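N-alpha-acetyltransferase 38, NatC auxiliary subunit (PDB 6YGA) serves as the small Sm-like auxiliary subunit of the NatC N-terminal acetyltransferase, which cotranslationally acetylates nascent proteins that begin with methionine and a hydrophobic or amphipathic residue. Local coordinates at residues M35-D40 / V56-R61; D8-T13 / G26-V31; E20-V25 / E44-S49. All coordinates share one frame; numbering follows the deposited sequence.

In the fold
The three contacts sample one small, curled antiparallel sheet of the Sm fold. Contacts 2 and 3 share the strand 23-32: its second half carries the loop D8-T13, its first half the strand 42-46, and their centres lie about 19 Å apart, on opposite sides of the chain's centre. Contact 1 is about 11 Å from contact 2, centre to centre; L38 O lies 2.8 Å from V29 N, a probable hydrogen bond that joins the two. From contact 1 to contact 3 the centres are about 16 Å apart, yet V58 CG1 still packs on L24 CD1 at 3.7 Å. Every contact touches the large auxiliary subunit Naa35, and contacts 1 and 2 also the catalytic subunit Naa30.

Contact 1 of 3, residues M35-D40 / V56-R61; sequences MNLLLD and VSVPRR
The Sm fold supplies this contact: strand 37-39, which follows the D-x-x-M-N sequence of the Sm1 motif, runs antiparallel to strand 56-58 of the Sm2 region. Four backbone hydrogen bonds join them in two reciprocal pairs. L37 and V58 form one hydrogen-bonded pair, with L37 N to V58 O at 3.1 Å and V58 N to L37 O at 2.8 Å, both donors lying in the carbonyl planes. L39 and V56 form the other; L39 N reaches V56 O at 2.7 Å nearly along the C=O axis, almost straight at 173°. Between them, L38 and S57 make a non-hydrogen-bonded pair whose CA atoms are 4.2 Å apart.

On one face, L37 crosses V58 obliquely: V58 CG2, in the crowded position between backbone N and carbonyl carbon, presses on L37 CB at 3.5 Å. L39 and V56 line this face too; L24, L28, V31, V63 and I66 complete the apolar interior around L37, L39 and V58, while V56 and V58 meet V57 of Naa35. On the other face, L38 holds its CG anti to the backbone N (chi1 -175°), which brings CD1 across the ladder to 3.7 Å from S57 CB; both residues pack on Y34 of Naa30. V56 and S57 also extend the sheet into Naa35 through a parallel ladder.

Beyond the strands, N36 takes a weak, bent hydrogen bond from R60 N to its OD1 at 3.3 Å, while its own N donates to D32 OD1. The weak bond links the Sm1 and Sm2 loops, whose counterparts bind uracil in RNA-binding Sm relatives; the D32 bond stays within the first. N36 packs against I33 of Naa30, its O bonded to the Y34 hydroxyl. Such pairing of the Sm1 and Sm2 strands is characteristic of the Sm/LSM barrel.

Contact 2 of 3, residues D8-T13 / G26-V31; sequences DFIGNT and GSLVAV
A loop-to-strand contact lays D8-T13, the approach to strand 13-18, along the second half of strand 23-32. Two backbone hydrogen bonds hold it. G11 N donates to L28 O at 2.9 Å, almost straight and in the carbonyl plane, whereas L28 N reaches N12 O at 3.2 Å from above that carbonyl's plane.

The loop is shaped by a type II turn from F9 to N12, with G11 at positive phi (87°). N12 ND2 reinforces the turn by donating to F9 O at 2.9 Å; F9 O lies in the amide plane, but the donor stands above the carbonyl plane. After the turn T13 opposes S27 as a non-hydrogen-bonded antiparallel pair, and T13 CA makes a CH...O contact with G26 O at 3.4 Å.

L28 carries the apolar part. Its CG is anti to the backbone N, and its CD2 meets I10 CG2 at 4.1 Å as the two side chains cross obliquely, with F9 CB also touching CD2.

V29 and A30 both face L38 in a classic bulge. L28 continues onto L37 and L39 of strand 37-39, the F9 ring meets F28 of Naa35 edge to face, and helix 70-76 covers F9 and N12 through L73, V72 and L76.

Contact 3 of 3, residues E20-V25 / E44-S49; sequences EDRILV and ERMGSS
Two guanidinium groups mark this contact, each with a partner over one face. V25 CG2 sits over the centre of the R45 guanidinium, 3.9 Å above its plane; the R45 chain, extended from CG to NE, crosses V25 obliquely to reach there, and its NH2 forms a salt bridge with D17 of Naa35. Over a face of the R22 guanidinium lies E44 OE2, 3.0 Å from R22 NH2 and 3.1 Å from R22 NE. OE2 alone approaches, from over the face on the NE/NH2 side, and with the guanidinium and carboxylate planes 75° apart the salt bridge is not the side-by-side, two-pronged kind.

E44 is well supplied with partners. R51 pairs with its OE1, and S65 of Naa35 bonds to OE2, while D63 of Naa35 takes R22 NH1; this setting probably keeps buried E44 ionised. Its CG lies anti to the backbone N (chi1 -169°), and the aliphatic chain runs beside L24, with L24 CD2 at 3.7 Å from E44 CG. Near the turn, the selenomethionine M46 lays CG on R22 CB at 3.5 Å, and the bend at chi3 (84°) turns CE back to the same atom.

The backbones form an antiparallel ladder in which I23 and R45 are a hydrogen-bonded pair: I23 N to R45 O is 2.9 Å and R45 N to I23 O 2.8 Å. M46 to S49 then close a type II' turn into strand 49-54. That strand sends M53 against R22, L24 and E44, while strand 13-18 flanks I23, L24 and V25 along the other edge of strand 23-32.

Contact 1 of 3, residues M35-D40 / V56-R61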
loop_
_atom_site.group_PDB
_atom_site.type_symbol
_atom_site.label_atom_id
_atom_site.label_comp_id
_atom_site.label_asym_id
_atom_site.label_seq_id
_atom_site.Cartn_x
_atom_site.Cartn_y
_atom_site.Cartn_z
HETATM N N MSE C 35 25.729 -18.078 -24.460
HETATM C CA MSE C 35 25.111 -19.344 -24.063
HETATM C C MSE C 35 24.448 -19.280 -22.686
HETATM O O MSE C 35 24.332 -20.299 -22.005
HETATM C CB MSE C 35 26.134 -20.488 -24.097
HETATM C CG MSE C 35 25.537 -21.830 -24.508
HETATM SE SE MSE C 35 26.776 -23.332 -24.380
HETATM C CE MSE C 35 26.815 -23.541 -22.441
ATOM N N ASN C 36 24.017 -18.090 -22.272
ATOM C CA ASN C 36 23.137 -17.992 -21.115
ATOM C C ASN C 36 21.739 -18.436 -21.523
ATOM O O ASN C 36 21.191 -17.949 -22.516
ATOM C CB ASN C 36 23.102 -16.563 -20.572
ATOM C CG ASN C 36 24.480 -16.029 -20.234
ATOM O OD1 ASN C 36 25.316 -16.741 -19.679
ATOM N ND2 ASN C 36 24.727 -14.768 -20.578
ATOM N N LEU C 37 21.163 -19.371 -20.773
ATOM C CA LEU C 37 19.857 -19.923 -21.100
ATOM C C LEU C 37 18.806 -19.421 -20.121
ATOM O O LEU C 37 19.092 -19.210 -18.938
ATOM C CB LEU C 37 19.877 -21.453 -21.077
ATOM C CG LEU C 37 21.061 -22.163 -21.730
ATOM C CD1 LEU C 37 21.074 -23.621 -21.318
ATOM C CD2 LEU C 37 20.997 -22.034 -23.238
ATOM N N LEU C 38 17.592 -19.227 -20.625
ATOM C CA LEU C 38 16.428 -18.937 -19.801
ATOM C C LEU C 38 15.418 -20.054 -20.008
ATOM O O LEU C 38 15.017 -20.328 -21.144
ATOM C CB LEU C 38 15.811 -17.579 -20.156
ATOM C CG LEU C 38 14.654 -17.091 -19.280
ATOM C CD1 LEU C 38 15.115 -16.845 -17.851
ATOM C CD2 LEU C 38 14.024 -15.832 -19.870
ATOM N N LEU C 39 15.021 -20.704 -18.918
ATOM C CA LEU C 39 14.152 -21.870 -18.972
ATOM C C LEU C 39 12.878 -21.620 -18.175
ATOM O O LEU C 39 12.913 -21.001 -17.106
ATOM C CB LEU C 39 14.867 -23.111 -18.427
ATOM C CG LEU C 39 16.139 -23.574 -19.135
ATOM C CD1 LEU C 39 16.842 -24.639 -18.310
ATOM C CD2 LEU C 39 15.820 -24.101 -20.521
ATOM N N ASP C 40 11.758 -22.111 -18.699
ATOM C CA ASP C 40 10.458 -21.985 -18.059
ATOM C C ASP C 40 9.963 -23.356 -17.621
ATOM O O ASP C 40 10.350 -24.386 -18.180
ATOM C CB ASP C 40 9.433 -21.342 -19.001
ATOM C CG ASP C 40 8.288 -20.671 -18.257
ATOM O OD1 ASP C 40 8.277 -20.712 -17.008
ATOM O OD2 ASP C 40 7.403 -20.091 -18.923
ATOM N N VAL C 56 13.705 -19.889 -14.663
ATOM C CA VAL C 56 15.080 -19.851 -14.177
ATOM C C VAL C 56 16.013 -19.541 -15.340
ATOM O O VAL C 56 15.811 -20.029 -16.459
ATOM C CB VAL C 56 15.485 -21.184 -13.508
ATOM C CG1 VAL C 56 16.770 -21.010 -12.710
ATOM C CG2 VAL C 56 14.367 -21.716 -12.622
ATOM N N SER C 57 17.034 -18.730 -15.076
ATOM C CA SER C 57 18.119 -18.489 -16.016
ATOM C C SER C 57 19.374 -19.179 -15.502
ATOM O O SER C 57 19.662 -19.140 -14.303
ATOM C CB SER C 57 18.381 -16.989 -16.203
ATOM O OG SER C 57 19.124 -16.454 -15.120
ATOM N N VAL C 58 20.110 -19.821 -16.401
ATOM C CA VAL C 58 21.326 -20.538 -16.046
ATOM C C VAL C 58 22.505 -19.872 -16.751
ATOM O O VAL C 58 22.520 -19.777 -17.982
ATOM C CB VAL C 58 21.245 -22.036 -16.392
ATOM C CG1 VAL C 58 20.233 -22.722 -15.490
ATOM C CG2 VAL C 58 20.861 -22.252 -17.844
ATOM N N PRO C 59 23.491 -19.362 -16.019
ATOM C CA PRO C 59 24.657 -18.748 -16.664
ATOM C C PRO C 59 25.544 -19.794 -17.328
ATOM O O PRO C 59 25.334 -21.003 -17.212
ATOM C CB PRO C 59 25.383 -18.050 -15.508
ATOM C CG PRO C 59 24.354 -17.927 -14.416
ATOM C CD PRO C 59 23.479 -19.131 -14.565
ATOM N N ARG C 60 26.562 -19.297 -18.033
ATOM C CA ARG C 60 27.460 -20.172 -18.781
ATOM C C ARG C 60 28.205 -21.129 -17.856
ATOM O O ARG C 60 28.228 -22.343 -18.088
ATOM C CB ARG C 60 28.448 -19.331 -19.588
ATOM C CG ARG C 60 29.695 -20.085 -20.012
ATOM C CD ARG C 60 30.744 -19.155 -20.600
ATOM N NE ARG C 60 31.953 -19.884 -20.972
ATOM C CZ ARG C 60 32.103 -20.541 -22.117
ATOM N NH1 ARG C 60 31.118 -20.560 -23.004
ATOM N NH2 ARG C 60 33.234 -21.182 -22.376
ATOM N N ARG C 61 28.827 -20.594 -16.802
ATOM C CA ARG C 61 29.646 -21.416 -15.917
ATOM C C ARG C 61 28.837 -22.527 -15.260
ATOM O O ARG C 61 29.383 -23.589 -14.941
ATOM C CB ARG C 61 30.298 -20.536 -14.849
ATOM C CG ARG C 61 31.302 -21.255 -13.961
ATOM C CD ARG C 61 31.386 -20.613 -12.583
ATOM N NE ARG C 61 30.200 -20.890 -11.776
ATOM C CZ ARG C 61 30.060 -20.527 -10.504
ATOM N NH1 ARG C 61 31.033 -19.870 -9.890
ATOM N NH2 ARG C 61 28.947 -20.822 -9.845
#

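Contact 2 of 3, residues D8-T13 / G26-V31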
loop_
_atom_site.group_PDB
_atom_site.type_symbol
_atom_site.label_atom_id
_atom_site.label_comp_id
_atom_site.label_asym_id
_atom_site.label_seq_id
_atom_site.Cartn_x
_atom_site.Cartn_y
_atom_site.Cartn_z
ATOM N N ASP C 8 15.083 -23.447 -33.912
ATOM C CA ASP C 8 14.325 -24.695 -33.918
ATOM C C ASP C 8 14.140 -25.243 -32.510
ATOM O O ASP C 8 13.182 -25.978 -32.250
ATOM C CB ASP C 8 15.030 -25.734 -34.794
ATOM C CG ASP C 8 15.297 -25.231 -36.200
ATOM O OD1 ASP C 8 14.326 -24.904 -36.914
ATOM O OD2 ASP C 8 16.480 -25.167 -36.594
ATOM N N PHE C 9 15.041 -24.891 -31.590
ATOM C CA PHE C 9 15.059 -25.518 -30.273
ATOM C C PHE C 9 14.098 -24.866 -29.287
ATOM O O PHE C 9 13.577 -25.554 -28.400
ATOM C CB PHE C 9 16.476 -25.488 -29.701
ATOM C CG PHE C 9 17.321 -26.657 -30.108
ATOM C CD1 PHE C 9 17.771 -26.789 -31.411
ATOM C CD2 PHE C 9 17.673 -27.623 -29.182
ATOM C CE1 PHE C 9 18.556 -27.868 -31.782
ATOM C CE2 PHE C 9 18.458 -28.702 -29.542
ATOM C CZ PHE C 9 18.900 -28.826 -30.844
ATOM N N ILE C 10 13.863 -23.557 -29.405
ATOM C CA ILE C 10 13.058 -22.858 -28.410
ATOM C C ILE C 10 11.651 -23.440 -28.371
ATOM O O ILE C 10 11.090 -23.848 -29.397
ATOM C CB ILE C 10 13.036 -21.347 -28.693
ATOM C CG1 ILE C 10 12.474 -21.068 -30.088
ATOM C CG2 ILE C 10 14.435 -20.754 -28.533
ATOM C CD1 ILE C 10 12.521 -19.613 -30.495
ATOM N N GLY C 11 11.083 -23.498 -27.170
ATOM C CA GLY C 11 9.796 -24.117 -26.956
ATOM C C GLY C 11 9.843 -25.604 -26.690
ATOM O O GLY C 11 8.781 -26.229 -26.572
ATOM N N ASN C 12 11.033 -26.193 -26.587
ATOM C CA ASN C 12 11.190 -27.625 -26.393
ATOM C C ASN C 12 11.891 -27.898 -25.069
ATOM O O ASN C 12 12.786 -27.150 -24.660
ATOM C CB ASN C 12 11.974 -28.257 -27.551
ATOM C CG ASN C 12 11.224 -28.185 -28.872
ATOM O OD1 ASN C 12 10.320 -28.981 -29.130
ATOM N ND2 ASN C 12 11.602 -27.232 -29.718
ATOM N N THR C 13 11.472 -28.974 -24.408
ATOM C CA THR C 13 12.032 -29.348 -23.117
ATOM C C THR C 13 13.496 -29.755 -23.259
ATOM O O THR C 13 13.872 -30.468 -24.194
ATOM C CB THR C 13 11.219 -30.496 -22.513
ATOM O OG1 THR C 13 9.845 -30.103 -22.404
ATOM C CG2 THR C 13 11.739 -30.871 -21.137
ATOM N N GLY C 26 13.447 -28.178 -18.211
ATOM C CA GLY C 26 12.601 -27.038 -18.510
ATOM C C GLY C 26 12.521 -26.761 -19.992
ATOM O O GLY C 26 13.316 -27.268 -20.790
ATOM N N SER C 27 11.537 -25.939 -20.351
ATOM C CA SER C 27 11.325 -25.514 -21.727
ATOM C C SER C 27 12.176 -24.285 -22.020
ATOM O O SER C 27 12.132 -23.302 -21.273
ATOM C CB SER C 27 9.845 -25.211 -21.964
ATOM O OG SER C 27 9.576 -24.951 -23.330
ATOM N N LEU C 28 12.933 -24.339 -23.112
ATOM C CA LEU C 28 13.867 -23.273 -23.455
ATOM C C LEU C 28 13.108 -22.044 -23.946
ATOM O O LEU C 28 12.325 -22.129 -24.900
ATOM C CB LEU C 28 14.853 -23.756 -24.515
ATOM C CG LEU C 28 15.932 -22.747 -24.906
ATOM C CD1 LEU C 28 16.880 -22.500 -23.743
ATOM C CD2 LEU C 28 16.690 -23.208 -26.139
ATOM N N VAL C 29 13.354 -20.904 -23.307
ATOM C CA VAL C 29 12.683 -19.656 -23.641
ATOM C C VAL C 29 13.575 -18.738 -24.464
ATOM O O VAL C 29 13.125 -18.152 -25.450
ATOM C CB VAL C 29 12.205 -18.952 -22.353
ATOM C CG1 VAL C 29 11.739 -17.540 -22.661
ATOM C CG2 VAL C 29 11.099 -19.749 -21.697
ATOM N N ALA C 30 14.839 -18.595 -24.073
ATOM C CA ALA C 30 15.747 -17.714 -24.793
ATOM C C ALA C 30 17.184 -18.155 -24.554
ATOM O O ALA C 30 17.503 -18.758 -23.526
ATOM C CB ALA C 30 15.559 -16.251 -24.371
ATOM N N VAL C 31 18.040 -17.849 -25.527
ATOM C CA VAL C 31 19.480 -18.064 -25.430
ATOM C C VAL C 31 20.168 -16.853 -26.047
ATOM O O VAL C 31 19.673 -16.280 -27.023
ATOM C CB VAL C 31 19.914 -19.380 -26.120
ATOM C CG1 VAL C 31 19.581 -19.358 -27.608
ATOM C CG2 VAL C 31 21.400 -19.647 -25.901
#

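Contact 3 of 3, residues E20-V25 / E44-S49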
loop_
_atom_site.group_PDB
_atom_site.type_symbol
_atom_site.label_atom_id
_atom_site.label_comp_id
_atom_site.label_asym_id
_atom_site.label_seq_id
_atom_site.Cartn_x
_atom_site.Cartn_y
_atom_site.Cartn_z
ATOM N N GLU C 20 26.492 -29.106 -9.619
ATOM C CA GLU C 20 26.266 -30.009 -8.504
ATOM C C GLU C 20 25.481 -31.227 -8.992
ATOM O O GLU C 20 25.274 -31.418 -10.194
ATOM C CB GLU C 20 25.550 -29.273 -7.372
ATOM C CG GLU C 20 26.301 -28.055 -6.847
ATOM C CD GLU C 20 25.483 -27.239 -5.859
ATOM O OE1 GLU C 20 24.286 -27.544 -5.677
ATOM O OE2 GLU C 20 26.038 -26.291 -5.265
ATOM N N ASP C 21 25.031 -32.067 -8.057
ATOM C CA ASP C 21 24.218 -33.222 -8.421
ATOM C C ASP C 21 22.857 -32.823 -8.975
ATOM O O ASP C 21 22.166 -33.665 -9.557
ATOM C CB ASP C 21 24.026 -34.138 -7.211
ATOM C CG ASP C 21 25.337 -34.640 -6.649
ATOM O OD1 ASP C 21 26.399 -34.216 -7.152
ATOM O OD2 ASP C 21 25.307 -35.459 -5.706
ATOM N N ARG C 22 22.461 -31.565 -8.811
ATOM C CA ARG C 22 21.153 -31.119 -9.262
ATOM C C ARG C 22 21.069 -31.103 -10.786
ATOM O O ARG C 22 22.058 -30.872 -11.487
ATOM C CB ARG C 22 20.846 -29.729 -8.702
ATOM C CG ARG C 22 21.924 -28.695 -8.983
ATOM C CD ARG C 22 21.751 -27.433 -8.141
ATOM N NE ARG C 22 20.524 -26.700 -8.445
ATOM C CZ ARG C 22 20.305 -25.442 -8.077
ATOM N NH1 ARG C 22 21.235 -24.781 -7.402
ATOM N NH2 ARG C 22 19.164 -24.841 -8.387
ATOM N N ILE C 23 19.862 -31.349 -11.291
ATOM C CA ILE C 23 19.565 -31.341 -12.719
ATOM C C ILE C 23 18.291 -30.536 -12.941
ATOM O O ILE C 23 17.347 -30.621 -12.147
ATOM C CB ILE C 23 19.423 -32.777 -13.273
ATOM C CG1 ILE C 23 20.804 -33.387 -13.529
ATOM C CG2 ILE C 23 18.560 -32.811 -14.535
ATOM C CD1 ILE C 23 20.772 -34.688 -14.301
ATOM N N LEU C 24 18.268 -29.747 -14.014
ATOM C CA LEU C 24 17.127 -28.908 -14.355
ATOM C C LEU C 24 16.476 -29.403 -15.641
ATOM O O LEU C 24 17.164 -29.646 -16.638
ATOM C CB LEU C 24 17.548 -27.444 -14.513
ATOM C CG LEU C 24 18.214 -26.801 -13.296
ATOM C CD1 LEU C 24 18.525 -25.340 -13.568
ATOM C CD2 LEU C 24 17.328 -26.945 -12.074
ATOM N N VAL C 25 15.153 -29.547 -15.613
ATOM C CA VAL C 25 14.356 -29.916 -16.777
ATOM C C VAL C 25 13.371 -28.785 -17.028
ATOM O O VAL C 25 12.555 -28.464 -16.154
ATOM C CB VAL C 25 13.621 -31.249 -16.567
ATOM C CG1 VAL C 25 12.876 -31.655 -17.829
ATOM C CG2 VAL C 25 14.595 -32.336 -16.143
ATOM N N GLU C 44 13.549 -29.046 -10.780
ATOM C CA GLU C 44 14.857 -29.300 -10.188
ATOM C C GLU C 44 14.862 -30.693 -9.570
ATOM O O GLU C 44 14.126 -30.956 -8.614
ATOM C CB GLU C 44 15.196 -28.251 -9.131
ATOM C CG GLU C 44 16.646 -28.302 -8.660
ATOM C CD GLU C 44 16.824 -27.797 -7.243
ATOM O OE1 GLU C 44 15.958 -28.089 -6.390
ATOM O OE2 GLU C 44 17.828 -27.106 -6.979
ATOM N N ARG C 45 15.693 -31.574 -10.112
ATOM C CA ARG C 45 15.814 -32.948 -9.642
ATOM C C ARG C 45 17.145 -33.118 -8.920
ATOM O O ARG C 45 18.206 -32.871 -9.502
ATOM C CB ARG C 45 15.712 -33.932 -10.808
ATOM C CG ARG C 45 14.351 -33.971 -11.485
ATOM C CD ARG C 45 14.356 -34.965 -12.634
ATOM N NE ARG C 45 13.108 -34.949 -13.391
ATOM C CZ ARG C 45 12.929 -35.589 -14.541
ATOM N NH1 ARG C 45 13.922 -36.294 -15.068
ATOM N NH2 ARG C 45 11.763 -35.523 -15.169
HETATM N N MSE C 46 17.087 -33.535 -7.657
HETATM C CA MSE C 46 18.290 -33.875 -6.898
HETATM C C MSE C 46 18.127 -35.232 -6.229
HETATM O O MSE C 46 17.461 -35.344 -5.199
HETATM C CB MSE C 46 18.601 -32.813 -5.838
HETATM C CG MSE C 46 18.746 -31.402 -6.383
HETATM SE SE MSE C 46 19.317 -30.104 -5.037
HETATM C CE MSE C 46 21.255 -30.397 -5.095
ATOM N N GLY C 47 18.732 -36.254 -6.822
ATOM C CA GLY C 47 18.658 -37.592 -6.257
ATOM C C GLY C 47 17.223 -38.071 -6.230
ATOM O O GLY C 47 16.589 -38.271 -7.272
ATOM N N SER C 48 16.689 -38.247 -5.019
ATOM C CA SER C 48 15.303 -38.671 -4.864
ATOM C C SER C 48 14.325 -37.515 -5.019
ATOM O O SER C 48 13.211 -37.716 -5.512
ATOM C CB SER C 48 15.107 -39.329 -3.497
ATOM O OG SER C 48 15.502 -38.460 -2.451
ATOM N N SER C 49 14.716 -36.306 -4.627
ATOM C CA SER C 49 13.769 -35.208 -4.513
ATOM C C SER C 49 13.536 -34.506 -5.850
ATOM O O SER C 49 14.397 -34.486 -6.736
ATOM C CB SER C 49 14.249 -34.195 -3.471
ATOM O OG SER C 49 14.052 -34.688 -2.153
#